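Local coordinates for amyloid-like protein 1 (Homo sapiens, PDB 3PMR) that probably binds heparin and takes part in cell adhesion through its E2 domain, which forms dimers in a mode shared with the amyloid precursor protein, at residues B[101-115]-B[132-146]. Residues are numbered along the deposited sequence; the frame is centred on the assembly and turned at random.
Sequences IALINDQRRAALEGF and ALRRYLRAEQKEQRH. With PO4 (phosphate ion), chain F.
Arg-108 reaches across to Glu-143 in a salt bridge. Its NH1 gives a hydrogen bond to Glu-143 OE1 at 2.9 Å, on the syn side but 30° out of the carboxylate plane. A bend at chi3 (69°) turns the guanidinium toward Glu-143. NH1 also bonds Asn-105 OD1, so two acceptors share this nitrogen. Glu-143 OE2 is held by Arg-179 and His-172 of helix 159-187, and Arg-179 also pairs with Glu-140. Glu-140 OE2 and Glu-143 OE1, both acceptors, are 2.9 Å apart; Arg-108 and Arg-179 probably offset their repulsion. Segments 101-115 and 132-146, on helices 64-119 and 126-157, run antiparallel (159°), their axes 8.3 Å apart at the closest. They form a helical hairpin within the all-helical E2 domain. Arg-108 is a knob among Tyr-136, Ala-139, Glu-140 and Glu-143, with Tyr-136 alongside. Small residues let the backbones approach: Ala-111 CB lies 3.7 Å from Tyr-136 CA, and Ala-132 CB 3.6 Å from Phe-115 CA. Leu-133 CD1 makes a CH-pi contact over one face of the Phe-115 ring. At the other end, Ile-104 CD1 meets His-146 CD2 at 3.8 Å. Waters join Ile-104 O to Ala-139 O and Ala-111 O to Ala-132 O. Arg-145 and Arg-149 bond a phosphate ion near Lys-142 NZ.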
# COMPACT_ATOMS: atom_id res chain seq x y z
N ILE B 101 -10.05 -11.83 6.65
CA ILE B 101 -10.19 -13.27 6.59
C ILE B 101 -11.47 -13.77 7.26
O ILE B 101 -12.13 -14.66 6.73
CB ILE B 101 -8.98 -13.94 7.28
CG1 ILE B 101 -7.71 -13.64 6.48
CG2 ILE B 101 -9.21 -15.43 7.39
CD1 ILE B 101 -6.44 -14.20 7.11
N ALA B 102 -11.82 -13.22 8.42
CA ALA B 102 -13.02 -13.66 9.13
C ALA B 102 -14.29 -13.38 8.35
O ALA B 102 -15.21 -14.20 8.33
CB ALA B 102 -13.11 -12.99 10.51
N LEU B 103 -14.33 -12.23 7.70
CA LEU B 103 -15.49 -11.86 6.89
C LEU B 103 -15.61 -12.85 5.73
O LEU B 103 -16.69 -13.39 5.47
CB LEU B 103 -15.33 -10.43 6.36
CG LEU B 103 -16.51 -9.85 5.58
CD1 LEU B 103 -17.79 -9.99 6.40
CD2 LEU B 103 -16.24 -8.39 5.25
N ILE B 104 -14.50 -13.10 5.05
CA ILE B 104 -14.49 -14.06 3.95
C ILE B 104 -14.99 -15.44 4.42
O ILE B 104 -15.75 -16.10 3.72
CB ILE B 104 -13.06 -14.17 3.36
CG1 ILE B 104 -12.78 -12.95 2.48
CG2 ILE B 104 -12.92 -15.47 2.58
CD1 ILE B 104 -11.36 -12.89 1.93
N ASN B 105 -14.54 -15.88 5.60
CA ASN B 105 -14.96 -17.17 6.14
C ASN B 105 -16.43 -17.13 6.52
O ASN B 105 -17.17 -18.08 6.27
CB ASN B 105 -14.12 -17.57 7.36
CG ASN B 105 -12.72 -18.01 6.99
OD1 ASN B 105 -12.48 -18.43 5.87
ND2 ASN B 105 -11.79 -17.92 7.93
N ASP B 106 -16.85 -16.02 7.13
CA ASP B 106 -18.25 -15.89 7.52
C ASP B 106 -19.16 -15.89 6.30
O ASP B 106 -20.22 -16.51 6.31
CB ASP B 106 -18.48 -14.60 8.32
N GLN B 107 -18.76 -15.19 5.24
CA GLN B 107 -19.59 -15.15 4.04
C GLN B 107 -19.67 -16.50 3.32
O GLN B 107 -20.68 -16.80 2.71
CB GLN B 107 -19.10 -14.07 3.09
CG GLN B 107 -19.33 -12.68 3.64
CD GLN B 107 -18.77 -11.59 2.76
OE1 GLN B 107 -17.92 -11.84 1.90
NE2 GLN B 107 -19.23 -10.37 2.99
N ARG B 108 -18.62 -17.30 3.41
CA ARG B 108 -18.62 -18.59 2.75
C ARG B 108 -19.60 -19.52 3.48
O ARG B 108 -20.35 -20.27 2.86
CB ARG B 108 -17.22 -19.20 2.77
CG ARG B 108 -17.12 -20.58 2.13
CD ARG B 108 -15.77 -21.23 2.41
NE ARG B 108 -15.64 -21.60 3.82
CZ ARG B 108 -14.68 -21.16 4.62
NH1 ARG B 108 -13.74 -20.34 4.17
NH2 ARG B 108 -14.68 -21.53 5.90
N ARG B 109 -19.57 -19.45 4.81
CA ARG B 109 -20.44 -20.27 5.65
C ARG B 109 -21.89 -19.86 5.52
O ARG B 109 -22.78 -20.71 5.46
CB ARG B 109 -19.99 -20.18 7.10
CG ARG B 109 -18.64 -20.85 7.33
CD ARG B 109 -17.95 -20.33 8.58
NE ARG B 109 -16.78 -21.15 8.88
CZ ARG B 109 -15.80 -20.79 9.71
NH1 ARG B 109 -15.84 -19.62 10.32
NH2 ARG B 109 -14.78 -21.61 9.90
N ALA B 110 -22.15 -18.56 5.46
CA ALA B 110 -23.52 -18.09 5.29
C ALA B 110 -24.06 -18.56 3.94
O ALA B 110 -25.21 -18.99 3.84
CB ALA B 110 -23.57 -16.57 5.37
N ALA B 111 -23.23 -18.48 2.90
CA ALA B 111 -23.64 -18.88 1.56
C ALA B 111 -23.87 -20.39 1.46
O ALA B 111 -24.72 -20.83 0.68
CB ALA B 111 -22.60 -18.42 0.54
N LEU B 112 -23.12 -21.18 2.23
CA LEU B 112 -23.28 -22.63 2.22
C LEU B 112 -24.64 -22.97 2.81
O LEU B 112 -25.39 -23.78 2.26
CB LEU B 112 -22.18 -23.33 3.04
CG LEU B 112 -22.33 -24.86 3.19
CD1 LEU B 112 -22.36 -25.51 1.82
CD2 LEU B 112 -21.18 -25.41 4.00
N GLU B 113 -24.95 -22.33 3.93
CA GLU B 113 -26.23 -22.54 4.60
C GLU B 113 -27.38 -22.21 3.63
O GLU B 113 -28.32 -22.98 3.52
CB GLU B 113 -26.32 -21.66 5.85
CG GLU B 113 -27.59 -21.86 6.65
CD GLU B 113 -27.67 -20.97 7.89
OE1 GLU B 113 -27.78 -19.73 7.74
OE2 GLU B 113 -27.63 -21.51 9.01
N GLY B 114 -27.29 -21.08 2.94
CA GLY B 114 -28.34 -20.70 2.00
C GLY B 114 -28.50 -21.69 0.85
O GLY B 114 -29.61 -22.01 0.43
N PHE B 115 -27.38 -22.18 0.33
CA PHE B 115 -27.40 -23.14 -0.78
C PHE B 115 -28.07 -24.44 -0.34
O PHE B 115 -28.80 -25.07 -1.12
CB PHE B 115 -25.98 -23.41 -1.25
CG PHE B 115 -25.85 -24.58 -2.18
CD1 PHE B 115 -26.49 -24.58 -3.42
CD2 PHE B 115 -25.04 -25.67 -1.85
CE1 PHE B 115 -26.32 -25.64 -4.32
CE2 PHE B 115 -24.87 -26.73 -2.74
CZ PHE B 115 -25.51 -26.71 -3.97
N ALA B 132 -28.37 -19.52 -5.22
CA ALA B 132 -27.75 -19.79 -3.93
C ALA B 132 -26.36 -20.38 -4.19
O ALA B 132 -25.40 -20.10 -3.48
CB ALA B 132 -28.60 -20.77 -3.14
N LEU B 133 -26.26 -21.21 -5.22
CA LEU B 133 -24.99 -21.81 -5.57
C LEU B 133 -24.07 -20.71 -6.08
O LEU B 133 -22.90 -20.66 -5.70
CB LEU B 133 -25.18 -22.89 -6.64
CG LEU B 133 -23.92 -23.63 -7.11
CD1 LEU B 133 -23.27 -24.36 -5.92
CD2 LEU B 133 -24.28 -24.62 -8.21
N ARG B 134 -24.59 -19.83 -6.94
CA ARG B 134 -23.78 -18.75 -7.49
C ARG B 134 -23.13 -17.95 -6.38
O ARG B 134 -21.96 -17.61 -6.45
CB ARG B 134 -24.62 -17.81 -8.35
CG ARG B 134 -23.85 -16.57 -8.79
CD ARG B 134 -24.68 -15.64 -9.68
NE ARG B 134 -23.89 -14.53 -10.20
CZ ARG B 134 -23.41 -13.53 -9.46
NH1 ARG B 134 -23.65 -13.49 -8.15
NH2 ARG B 134 -22.68 -12.58 -10.03
N ARG B 135 -23.90 -17.67 -5.34
CA ARG B 135 -23.41 -16.91 -4.21
C ARG B 135 -22.30 -17.68 -3.47
O ARG B 135 -21.33 -17.08 -3.02
CB ARG B 135 -24.58 -16.59 -3.28
CG ARG B 135 -24.21 -15.89 -1.99
CD ARG B 135 -25.41 -15.13 -1.45
NE ARG B 135 -25.27 -14.84 -0.02
CZ ARG B 135 -25.76 -15.62 0.94
NH1 ARG B 135 -26.43 -16.72 0.62
NH2 ARG B 135 -25.58 -15.30 2.21
N TYR B 136 -22.45 -18.99 -3.36
CA TYR B 136 -21.43 -19.80 -2.69
C TYR B 136 -20.15 -19.84 -3.52
O TYR B 136 -19.04 -19.75 -2.98
CB TYR B 136 -21.94 -21.23 -2.46
CG TYR B 136 -20.94 -22.14 -1.79
CD1 TYR B 136 -20.59 -21.97 -0.44
CD2 TYR B 136 -20.33 -23.18 -2.49
CE1 TYR B 136 -19.66 -22.80 0.18
CE2 TYR B 136 -19.40 -24.02 -1.88
CZ TYR B 136 -19.07 -23.83 -0.55
OH TYR B 136 -18.16 -24.66 0.05
N LEU B 137 -20.29 -19.96 -4.84
CA LEU B 137 -19.14 -20.00 -5.72
C LEU B 137 -18.42 -18.66 -5.72
O LEU B 137 -17.20 -18.60 -5.80
CB LEU B 137 -19.57 -20.36 -7.15
CG LEU B 137 -20.14 -21.78 -7.28
CD1 LEU B 137 -20.51 -22.09 -8.72
CD2 LEU B 137 -19.09 -22.76 -6.80
N ARG B 138 -19.18 -17.57 -5.61
CA ARG B 138 -18.56 -16.26 -5.57
C ARG B 138 -17.84 -16.07 -4.25
O ARG B 138 -16.83 -15.36 -4.18
CB ARG B 138 -19.61 -15.15 -5.77
CG ARG B 138 -20.21 -15.17 -7.16
CD ARG B 138 -20.81 -13.83 -7.54
NE ARG B 138 -20.83 -12.89 -6.42
N ALA B 139 -18.34 -16.69 -3.19
CA ALA B 139 -17.69 -16.59 -1.89
C ALA B 139 -16.35 -17.33 -2.01
O ALA B 139 -15.34 -16.90 -1.44
CB ALA B 139 -18.55 -17.24 -0.82
N GLU B 140 -16.34 -18.44 -2.74
CA GLU B 140 -15.10 -19.21 -2.92
C GLU B 140 -14.12 -18.52 -3.85
O GLU B 140 -12.91 -18.61 -3.65
CB GLU B 140 -15.41 -20.63 -3.42
CG GLU B 140 -15.85 -21.53 -2.28
CD GLU B 140 -14.90 -21.43 -1.08
OE1 GLU B 140 -14.12 -22.38 -0.85
OE2 GLU B 140 -14.92 -20.39 -0.38
N GLN B 141 -14.64 -17.81 -4.85
CA GLN B 141 -13.79 -17.06 -5.76
C GLN B 141 -13.09 -15.97 -4.96
O GLN B 141 -11.90 -15.71 -5.13
CB GLN B 141 -14.61 -16.42 -6.87
CG GLN B 141 -13.78 -15.55 -7.79
CD GLN B 141 -14.62 -14.71 -8.73
OE1 GLN B 141 -15.57 -14.04 -8.30
NE2 GLN B 141 -14.26 -14.71 -10.00
N LYS B 142 -13.83 -15.33 -4.06
CA LYS B 142 -13.25 -14.27 -3.23
C LYS B 142 -12.10 -14.82 -2.36
O LYS B 142 -11.07 -14.18 -2.22
CB LYS B 142 -14.33 -13.65 -2.34
CG LYS B 142 -13.90 -12.39 -1.63
CD LYS B 142 -15.09 -11.56 -1.19
CE LYS B 142 -14.66 -10.14 -0.89
NZ LYS B 142 -13.93 -9.61 -2.07
N GLU B 143 -12.30 -16.00 -1.79
CA GLU B 143 -11.28 -16.65 -0.96
C GLU B 143 -10.05 -17.05 -1.79
O GLU B 143 -8.91 -16.99 -1.33
CB GLU B 143 -11.87 -17.88 -0.27
CG GLU B 143 -10.84 -18.74 0.48
CD GLU B 143 -11.49 -19.68 1.48
OE1 GLU B 143 -12.74 -19.77 1.48
OE2 GLU B 143 -10.76 -20.34 2.26
N GLN B 144 -10.31 -17.47 -3.02
CA GLN B 144 -9.24 -17.87 -3.91
C GLN B 144 -8.40 -16.65 -4.28
O GLN B 144 -7.17 -16.68 -4.21
CB GLN B 144 -9.82 -18.49 -5.19
CG GLN B 144 -8.76 -18.85 -6.18
CD GLN B 144 -9.33 -19.48 -7.42
OE1 GLN B 144 -9.81 -18.78 -8.32
NE2 GLN B 144 -9.31 -20.80 -7.47
N ARG B 145 -9.08 -15.57 -4.65
CA ARG B 145 -8.38 -14.34 -5.02
C ARG B 145 -7.60 -13.79 -3.84
O ARG B 145 -6.51 -13.24 -4.00
CB ARG B 145 -9.39 -13.29 -5.53
CG ARG B 145 -9.89 -13.58 -6.95
CD ARG B 145 -11.05 -12.68 -7.35
NE ARG B 145 -10.71 -11.26 -7.30
CZ ARG B 145 -9.85 -10.66 -8.12
NH1 ARG B 145 -9.23 -11.35 -9.07
NH2 ARG B 145 -9.61 -9.36 -8.00
N HIS B 146 -8.14 -13.98 -2.64
CA HIS B 146 -7.46 -13.49 -1.46
C HIS B 146 -6.15 -14.24 -1.27
O HIS B 146 -5.11 -13.65 -0.98
CB HIS B 146 -8.34 -13.66 -0.23
CG HIS B 146 -7.73 -13.13 1.02
ND1 HIS B 146 -6.90 -13.89 1.82
CD2 HIS B 146 -7.76 -11.90 1.58
CE1 HIS B 146 -6.46 -13.15 2.82
NE2 HIS B 146 -6.96 -11.93 2.69
P PO4 F . -11.90 -8.96 -4.71
O1 PO4 F . -10.87 -10.02 -4.60
O2 PO4 F . -13.25 -9.58 -4.73
O3 PO4 F . -11.79 -8.04 -3.54
O4 PO4 F . -11.69 -8.18 -5.96
O HOH W 1 -16.05 -15.68 1.10
O HOH W 2 -9.98 -18.81 4.51
O HOH W 3 -26.12 -19.37 -1.14